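Local coordinates for protein transcriptional regulator, LacI family (Lactobacillus brevis, PDB 3JY6) that probably acts as a LacI-family transcription factor that binds regulatory DNA, represented by its periplasmic-binding-protein-like regulatory region, at residues A[51-54]-A[55-59]; A[245-248]-A[249-253]. All coordinates share one frame; numbering follows the deposited sequence.

Contact 1: A[51-54]-A[55-59]; sequences REKT and LLRAI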
loop_
_atom_site.group_PDB
_atom_site.type_symbol
_atom_site.label_atom_id
_atom_site.label_comp_id
_atom_site.label_asym_id
_atom_site.label_seq_id
_atom_site.Cartn_x
_atom_site.Cartn_y
_atom_site.Cartn_z
ATOM N N ARG A 51 -8.309 11.333 -14.942
ATOM C CA ARG A 51 -8.181 9.887 -14.992
ATOM C C ARG A 51 -9.481 9.302 -14.459
ATOM O O ARG A 51 -10.057 8.379 -15.034
ATOM C CB ARG A 51 -6.999 9.442 -14.129
ATOM C CG ARG A 51 -6.785 7.936 -14.070
ATOM C CD ARG A 51 -6.657 7.306 -15.454
ATOM N NE ARG A 51 -6.440 5.866 -15.362
ATOM C CZ ARG A 51 -6.541 5.018 -16.383
ATOM N NH1 ARG A 51 -6.858 5.462 -17.596
ATOM N NH2 ARG A 51 -6.335 3.718 -16.184
ATOM N N GLU A 52 -9.944 9.869 -13.355
ATOM C CA GLU A 52 -11.170 9.420 -12.728
ATOM C C GLU A 52 -12.364 9.438 -13.698
ATOM O O GLU A 52 -13.170 8.502 -13.717
ATOM C CB GLU A 52 -11.453 10.294 -11.508
ATOM C CG GLU A 52 -12.698 9.931 -10.752
ATOM C CD GLU A 52 -12.680 10.451 -9.317
ATOM O OE1 GLU A 52 -13.701 10.306 -8.623
ATOM O OE2 GLU A 52 -11.641 10.996 -8.880
ATOM N N LYS A 53 -12.470 10.491 -14.502
ATOM C CA LYS A 53 -13.577 10.623 -15.453
ATOM C C LYS A 53 -13.597 9.501 -16.476
ATOM O O LYS A 53 -14.665 8.979 -16.820
ATOM C CB LYS A 53 -13.515 11.970 -16.182
ATOM C CG LYS A 53 -14.040 13.136 -15.377
ATOM C CD LYS A 53 -13.753 14.446 -16.095
ATOM C CE LYS A 53 -14.310 15.608 -15.317
ATOM N NZ LYS A 53 -15.778 15.471 -15.185
ATOM N N THR A 54 -12.425 9.118 -16.972
ATOM C CA THR A 54 -12.413 8.041 -17.948
ATOM C C THR A 54 -12.724 6.725 -17.256
ATOM O O THR A 54 -13.319 5.844 -17.859
ATOM C CB THR A 54 -11.080 7.955 -18.729
ATOM O OG1 THR A 54 -10.344 6.792 -18.325
ATOM C CG2 THR A 54 -10.265 9.221 -18.538
ATOM N N LEU A 55 -12.360 6.590 -15.981
ATOM C CA LEU A 55 -12.671 5.352 -15.266
ATOM C C LEU A 55 -14.194 5.267 -15.106
ATOM O O LEU A 55 -14.803 4.214 -15.329
ATOM C CB LEU A 55 -11.987 5.325 -13.898
ATOM C CG LEU A 55 -10.456 5.208 -13.897
ATOM C CD1 LEU A 55 -9.944 5.135 -12.450
ATOM C CD2 LEU A 55 -10.031 3.967 -14.661
ATOM N N LEU A 56 -14.808 6.387 -14.736
ATOM C CA LEU A 56 -16.257 6.423 -14.569
ATOM C C LEU A 56 -16.973 6.126 -15.899
ATOM O O LEU A 56 -17.983 5.418 -15.930
ATOM C CB LEU A 56 -16.695 7.797 -14.043
ATOM C CG LEU A 56 -16.493 8.122 -12.550
ATOM C CD1 LEU A 56 -16.705 9.630 -12.346
ATOM C CD2 LEU A 56 -17.444 7.294 -11.689
ATOM N N ARG A 57 -16.454 6.665 -16.997
ATOM C CA ARG A 57 -17.074 6.435 -18.301
ATOM C C ARG A 57 -16.985 4.964 -18.659
ATOM O O ARG A 57 -17.851 4.430 -19.345
ATOM C CB ARG A 57 -16.395 7.269 -19.392
ATOM C CG ARG A 57 -16.669 8.777 -19.325
ATOM C CD ARG A 57 -16.004 9.485 -20.509
ATOM N NE ARG A 57 -15.192 10.630 -20.104
ATOM C CZ ARG A 57 -15.670 11.847 -19.869
ATOM N NH1 ARG A 57 -16.968 12.099 -19.999
ATOM N NH2 ARG A 57 -14.845 12.820 -19.511
ATOM N N ALA A 58 -15.929 4.312 -18.184
ATOM C CA ALA A 58 -15.736 2.892 -18.434
ATOM C C ALA A 58 -16.677 2.100 -17.538
ATOM O O ALA A 58 -17.289 1.116 -17.956
ATOM C CB ALA A 58 -14.284 2.495 -18.142
ATOM N N ILE A 59 -16.784 2.534 -16.291
ATOM C CA ILE A 59 -17.640 1.865 -15.324
ATOM C C ILE A 59 -19.113 1.868 -15.744
ATOM O O ILE A 59 -19.847 0.912 -15.474
ATOM C CB ILE A 59 -17.462 2.515 -13.946
ATOM C CG1 ILE A 59 -16.084 2.105 -13.394
ATOM C CG2 ILE A 59 -18.607 2.124 -13.015
ATOM C CD1 ILE A 59 -15.575 2.958 -12.274
#

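Contact 2: A[245-248]-A[249-253]; sequences EIML and RQLAG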
loop_
_atom_site.group_PDB
_atom_site.type_symbol
_atom_site.label_atom_id
_atom_site.label_comp_id
_atom_site.label_asym_id
_atom_site.label_seq_id
_atom_site.Cartn_x
_atom_site.Cartn_y
_atom_site.Cartn_z
ATOM N N GLU A 245 -21.840 -2.400 3.315
ATOM C CA GLU A 245 -23.115 -2.781 3.923
ATOM C C GLU A 245 -24.226 -1.885 3.370
ATOM O O GLU A 245 -25.336 -2.338 3.093
ATOM C CB GLU A 245 -23.053 -2.651 5.451
ATOM C CG GLU A 245 -22.228 -3.737 6.145
ATOM C CD GLU A 245 -22.955 -5.072 6.225
ATOM O OE1 GLU A 245 -24.043 -5.195 5.625
ATOM O OE2 GLU A 245 -22.434 -6.005 6.888
ATOM N N ILE A 246 -23.913 -0.610 3.195
ATOM C CA ILE A 246 -24.885 0.334 2.664
ATOM C C ILE A 246 -25.185 -0.029 1.205
ATOM O O ILE A 246 -26.338 -0.043 0.781
ATOM C CB ILE A 246 -24.332 1.788 2.751
ATOM C CG1 ILE A 246 -24.195 2.209 4.224
ATOM C CG2 ILE A 246 -25.247 2.732 2.013
ATOM C CD1 ILE A 246 -23.555 3.572 4.421
ATOM N N MET A 247 -24.139 -0.341 0.444
ATOM C CA MET A 247 -24.307 -0.701 -0.960
ATOM C C MET A 247 -25.243 -1.897 -1.107
ATOM O O MET A 247 -26.161 -1.881 -1.926
ATOM C CB MET A 247 -22.944 -1.011 -1.594
ATOM C CG MET A 247 -22.969 -1.530 -3.061
ATOM S SD MET A 247 -23.739 -0.394 -4.229
ATOM C CE MET A 247 -24.013 -1.249 -5.459
ATOM N N LEU A 248 -25.015 -2.933 -0.312
ATOM C CA LEU A 248 -25.858 -4.114 -0.382
ATOM C C LEU A 248 -27.316 -3.759 -0.078
ATOM O O LEU A 248 -28.228 -4.400 -0.584
ATOM C CB LEU A 248 -25.365 -5.168 0.600
ATOM C CG LEU A 248 -23.989 -5.760 0.283
ATOM C CD1 LEU A 248 -23.640 -6.809 1.329
ATOM C CD2 LEU A 248 -24.003 -6.391 -1.103
ATOM N N ARG A 249 -27.527 -2.742 0.754
ATOM C CA ARG A 249 -28.881 -2.316 1.090
ATOM C C ARG A 249 -29.506 -1.642 -0.124
ATOM O O ARG A 249 -30.699 -1.797 -0.381
ATOM C CB ARG A 249 -28.871 -1.362 2.290
ATOM C CG ARG A 249 -28.725 -2.058 3.634
ATOM C CD ARG A 249 -28.482 -1.057 4.746
ATOM N NE ARG A 249 -29.563 -0.069 4.866
ATOM C CZ ARG A 249 -29.428 1.084 5.515
ATOM N NH1 ARG A 249 -28.268 1.382 6.088
ATOM N NH2 ARG A 249 -30.436 1.938 5.596
ATOM N N GLN A 250 -28.703 -0.902 -0.883
ATOM C CA GLN A 250 -29.216 -0.236 -2.079
ATOM C C GLN A 250 -29.486 -1.294 -3.160
ATOM O O GLN A 250 -30.489 -1.215 -3.869
ATOM C CB GLN A 250 -28.214 0.802 -2.613
ATOM C CG GLN A 250 -27.834 1.939 -1.639
ATOM C CD GLN A 250 -26.669 2.800 -2.166
ATOM O OE1 GLN A 250 -25.613 2.278 -2.507
ATOM N NE2 GLN A 250 -26.867 4.107 -2.237
ATOM N N LEU A 251 -28.597 -2.286 -3.263
ATOM C CA LEU A 251 -28.724 -3.365 -4.250
ATOM C C LEU A 251 -29.933 -4.243 -3.972
ATOM O O LEU A 251 -30.476 -4.887 -4.878
ATOM C CB LEU A 251 -27.469 -4.243 -4.248
ATOM C CG LEU A 251 -26.207 -3.618 -4.847
ATOM C CD1 LEU A 251 -24.993 -4.493 -4.543
ATOM C CD2 LEU A 251 -26.392 -3.441 -6.349
ATOM N N ALA A 252 -30.325 -4.281 -2.704
ATOM C CA ALA A 252 -31.465 -5.052 -2.262
ATOM C C ALA A 252 -32.752 -4.241 -2.459
ATOM O O ALA A 252 -33.821 -4.660 -2.028
ATOM C CB ALA A 252 -31.293 -5.420 -0.803
ATOM N N GLY A 253 -32.620 -3.075 -3.095
ATOM C CA GLY A 253 -33.762 -2.221 -3.368
ATOM C C GLY A 253 -34.261 -1.321 -2.256
ATOM O O GLY A 253 -35.412 -0.885 -2.298
#

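Contact 1: A[51-54]-A[55-59]
Leu56 N donates to Glu52 O at 2.9 Å with an N-H...O angle of 161°, and Arg57 N reaches Lys53 O at the same 2.9 Å. Leu55 N to Arg51 O (3.1 Å) and Ala58 N to Thr54 O (3.0 Å) complete four successive i to i+4 bonds, the signature of a regular alpha helix.

The side chains follow the same spacing. Arg51 has CG anti to its own N (chi1 178°) and a chain bent at chi2, which swings the guanidinium forward, toward Leu55; one face then receives the Leu55 methyl CD2, 4.0 Å from CZ and offset toward the rim. With an alanine in place of Leu55 the methyl over the guanidinium is gone, and the Arg51 group would probably be freer to turn, with a gap opened against Ile39 of the second subunit, on which the leucine packs. On another side of the helix, Arg57 folds over the Lys53 carbonyl, CG standing 3.2 Å from Lys53 O, and NH2 comes obliquely to Lys53 CB at 3.7 Å. Glu52 turns inward instead, its carboxylate hydrogen-bonded to Ser73 OG and Phe72 N, while Leu56 packs on Ile13, Leu67 and helix 75-82.

Lys53 meets Arg57 NH2 through its aliphatic CB and CD; Lys53 NZ stays 5.2 Å from Arg57 NH2, and the like charges probably disfavour a closer approach of the two ends.

Contact 2: A[245-248]-A[249-253]
Arg249, Leu248 and Met247 give up much of the surface buried here, and Leu251 answers the last two. The Met247 side chain leaves with CG anti to the backbone N (chi1 175°) and bends at chi2, which brings its terminal methyl forward one turn onto Leu251. Met247 CG lies 3.9 Å from Leu251 CD1; CE is modelled only 3.3 Å from Leu251 CG, a closeness that is doubtful because the SD-CE bond is itself unusually short. Beneath that packing Leu251 N donates to Met247 O at 2.8 Å with an N-H...O angle of 160°. Leu248 meets the same leucine more loosely, CD2 to Leu251 CD1 at 4.1 Å, and it also packs on Ile32 and Leu33 of helix 20-34.

Helix 236-251 ends here in a Schellman motif: Gly253, with positive phi (81°), is the C' residue, Gly253 N bonds to Gln250 O and Glu254 N to Arg249 O. Just before it, Ala252 N still bonds to Leu248 O.

Arg249 runs back over the preceding turn, CG 3.4 Å from Glu245 O, while its N bonds to that same oxygen; its guanidinium forms a salt bridge with Glu254. Gln250 crosses Met247 at about a right angle, with OE1 3.7 Å from Met247 SD. That buried OE1 has no polar partner, whereas Gln250 NE2 is tied to Val88 O of strand 88-91.

In the fold
From the N terminus, strand 9-14, helix 20-34 and strand 39-44 lead into helix 49-60, which holds contact 1. Contact 2 lies far later, at the end of helix 236-251, after the chain has built the second parallel sheet and returned. Each contact joins consecutive residues, so neither closes a long loop, and the two are in series without nesting or crossing. The centres of contact 1 and contact 2 are about 23 Å apart. Both border the six-stranded sheet: helix 49-60 and helix 236-251 pack on strand 9-14, the latter through Met247 and Leu251 on Ile10. Contact 1 also meets the second subunit, whereas contact 2 joins helix 20-34 and strand 88-91.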